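Local coordinates for glycosyl hydrolases family 2, sugar binding domain protein (Bacteroides uniformis str. 3978 T3 ii, PDB 6D1P) that probably hydrolyses O-glycosidic bonds, as a beta-glucuronidase of glycosyl hydrolase family 2 from a human gut bacterium, at residues Glu496-Gly501 against Glu565-Leu570. Sequence-based numbering, arbitrary orientation.
Sequences EMETAG and ETMPRL
In the TIM-barrel domain, the loop linking helix 550-564 to strand 572-574 packs against helix 494-503, where Glu498 meets Met567 and Leu570. The loop folds back in a type I beta turn from Met567 to Leu570, closed by Leu570 N to Met567 O at 3.3 Å, and three of its side chains face the helix. In Glu498 a bend at chi2 (82°) brings OE2 against the two methyls of Leu570, the side chains crossing at about a right angle. The nearer methyl is Leu570 CD1, 3.7 Å from Glu498 OE2. Met567 SD reaches Glu498 CG at 4.1 Å, again with the side chains roughly perpendicular. Thr499 CG2 sits 3.6 Å from Arg569 NH1, at the guanidinium edge and in its plane. No hydrogen bond spans the two segments; the polar end of Glu498 is satisfied elsewhere, OE2 by Tyr494 OH and His510 ND1. Were an alanine here, Tyr494 and His510 would probably lose their shared carboxylate partner, and a gap would open beside Met567 and Leu570. Arg322 NH2 is hydrogen-bonded to the carbonyl oxygens of Met567 and Leu570. The chemistry thus implies a buried glutamate whose carboxylate is held from outside the loop, while CG and OE2 meet it by van der Waals contact alone.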
loop_
_atom_site.group_PDB
_atom_site.type_symbol
_atom_site.label_atom_id
_atom_site.label_comp_id
_atom_site.label_asym_id
_atom_site.label_seq_id
_atom_site.Cartn_x
_atom_site.Cartn_y
_atom_site.Cartn_z
ATOM N N GLU A 496 -42.913 20.851 -9.446
ATOM C CA GLU A 496 -43.815 19.744 -9.746
ATOM C C GLU A 496 -43.369 18.468 -9.024
ATOM O O GLU A 496 -44.162 17.840 -8.310
ATOM C CB GLU A 496 -43.892 19.544 -11.268
ATOM C CG GLU A 496 -44.747 18.342 -11.730
ATOM C CD GLU A 496 -44.645 18.047 -13.234
ATOM O OE1 GLU A 496 -44.313 18.967 -14.027
ATOM O OE2 GLU A 496 -44.891 16.882 -13.627
ATOM N N MET A 497 -42.077 18.107 -9.152
ATOM C CA MET A 497 -41.546 16.929 -8.462
ATOM C C MET A 497 -41.611 17.091 -6.946
ATOM O O MET A 497 -41.882 16.124 -6.219
ATOM C CB MET A 497 -40.109 16.667 -8.905
ATOM C CG MET A 497 -39.966 16.504 -10.399
ATOM S SD MET A 497 -38.291 16.840 -11.000
ATOM C CE MET A 497 -37.418 15.298 -10.653
ATOM N N GLU A 498 -41.376 18.305 -6.446
ATOM C CA GLU A 498 -41.473 18.507 -5.005
ATOM C C GLU A 498 -42.908 18.341 -4.521
ATOM O O GLU A 498 -43.150 17.749 -3.454
ATOM C CB GLU A 498 -40.949 19.891 -4.625
ATOM C CG GLU A 498 -40.559 20.029 -3.164
ATOM C CD GLU A 498 -39.153 19.484 -2.900
ATOM O OE1 GLU A 498 -38.876 18.354 -3.344
ATOM O OE2 GLU A 498 -38.325 20.196 -2.280
ATOM N N THR A 499 -43.871 18.866 -5.283
ATOM C CA THR A 499 -45.272 18.726 -4.897
ATOM C C THR A 499 -45.702 17.267 -4.926
ATOM O O THR A 499 -46.362 16.789 -3.992
ATOM C CB THR A 499 -46.163 19.569 -5.810
ATOM O OG1 THR A 499 -45.714 20.930 -5.809
ATOM C CG2 THR A 499 -47.578 19.549 -5.305
ATOM N N ALA A 500 -45.310 16.537 -5.975
ATOM C CA ALA A 500 -45.577 15.099 -6.021
ATOM C C ALA A 500 -45.030 14.400 -4.786
ATOM O O ALA A 500 -45.695 13.535 -4.200
ATOM C CB ALA A 500 -44.974 14.489 -7.285
ATOM N N GLY A 501 -43.830 14.788 -4.353
ATOM C CA GLY A 501 -43.228 14.126 -3.211
ATOM C C GLY A 501 -43.922 14.476 -1.914
ATOM O O GLY A 501 -44.040 13.634 -1.019
ATOM N N GLU A 565 -39.530 29.900 -2.140
ATOM C CA GLU A 565 -40.245 31.018 -1.540
ATOM C C GLU A 565 -41.749 30.939 -1.783
ATOM O O GLU A 565 -42.508 31.629 -1.101
ATOM C CB GLU A 565 -39.708 32.335 -2.088
ATOM C CG GLU A 565 -38.289 32.668 -1.673
ATOM C CD GLU A 565 -37.810 34.002 -2.238
ATOM O OE1 GLU A 565 -38.642 34.768 -2.799
ATOM O OE2 GLU A 565 -36.597 34.278 -2.116
ATOM N N THR A 566 -42.186 30.126 -2.742
ATOM C CA THR A 566 -43.588 29.995 -3.115
ATOM C C THR A 566 -44.156 28.626 -2.739
ATOM O O THR A 566 -45.110 28.159 -3.361
ATOM C CB THR A 566 -43.765 30.245 -4.616
ATOM O OG1 THR A 566 -43.584 29.026 -5.357
ATOM C CG2 THR A 566 -42.753 31.251 -5.097
ATOM N N MET A 567 -43.591 27.971 -1.722
ATOM C CA MET A 567 -44.031 26.636 -1.303
ATOM C C MET A 567 -44.325 26.639 0.186
ATOM O O MET A 567 -43.467 26.268 1.002
ATOM C CB MET A 567 -42.992 25.573 -1.623
ATOM C CG MET A 567 -42.635 25.454 -3.080
ATOM S SD MET A 567 -41.517 24.064 -3.305
ATOM C CE MET A 567 -40.990 24.332 -4.979
ATOM N N PRO A 568 -45.540 27.036 0.574
ATOM C CA PRO A 568 -45.879 27.096 1.999
ATOM C C PRO A 568 -45.972 25.739 2.680
ATOM O O PRO A 568 -45.834 25.684 3.906
ATOM C CB PRO A 568 -47.243 27.813 2.004
ATOM C CG PRO A 568 -47.816 27.557 0.655
ATOM C CD PRO A 568 -46.636 27.505 -0.287
ATOM N N ARG A 569 -46.224 24.644 1.962
ATOM C CA ARG A 569 -46.263 23.357 2.661
ATOM C C ARG A 569 -44.892 22.751 2.932
ATOM O O ARG A 569 -44.820 21.790 3.709
ATOM C CB ARG A 569 -47.049 22.313 1.878
ATOM C CG ARG A 569 -48.502 22.620 1.680
ATOM C CD ARG A 569 -48.824 22.256 0.257
ATOM N NE ARG A 569 -49.217 20.865 0.087
ATOM C CZ ARG A 569 -48.941 20.144 -0.993
ATOM N NH1 ARG A 569 -48.227 20.670 -1.981
ATOM N NH2 ARG A 569 -49.364 18.895 -1.076
ATOM N N LEU A 570 -43.823 23.263 2.312
ATOM C CA LEU A 570 -42.511 22.608 2.341
ATOM C C LEU A 570 -41.866 22.762 3.712
ATOM O O LEU A 570 -41.583 23.875 4.147
ATOM C CB LEU A 570 -41.600 23.190 1.255
ATOM C CG LEU A 570 -40.177 22.615 1.069
ATOM C CD1 LEU A 570 -40.233 21.126 0.752
ATOM C CD2 LEU A 570 -39.430 23.361 -0.028
#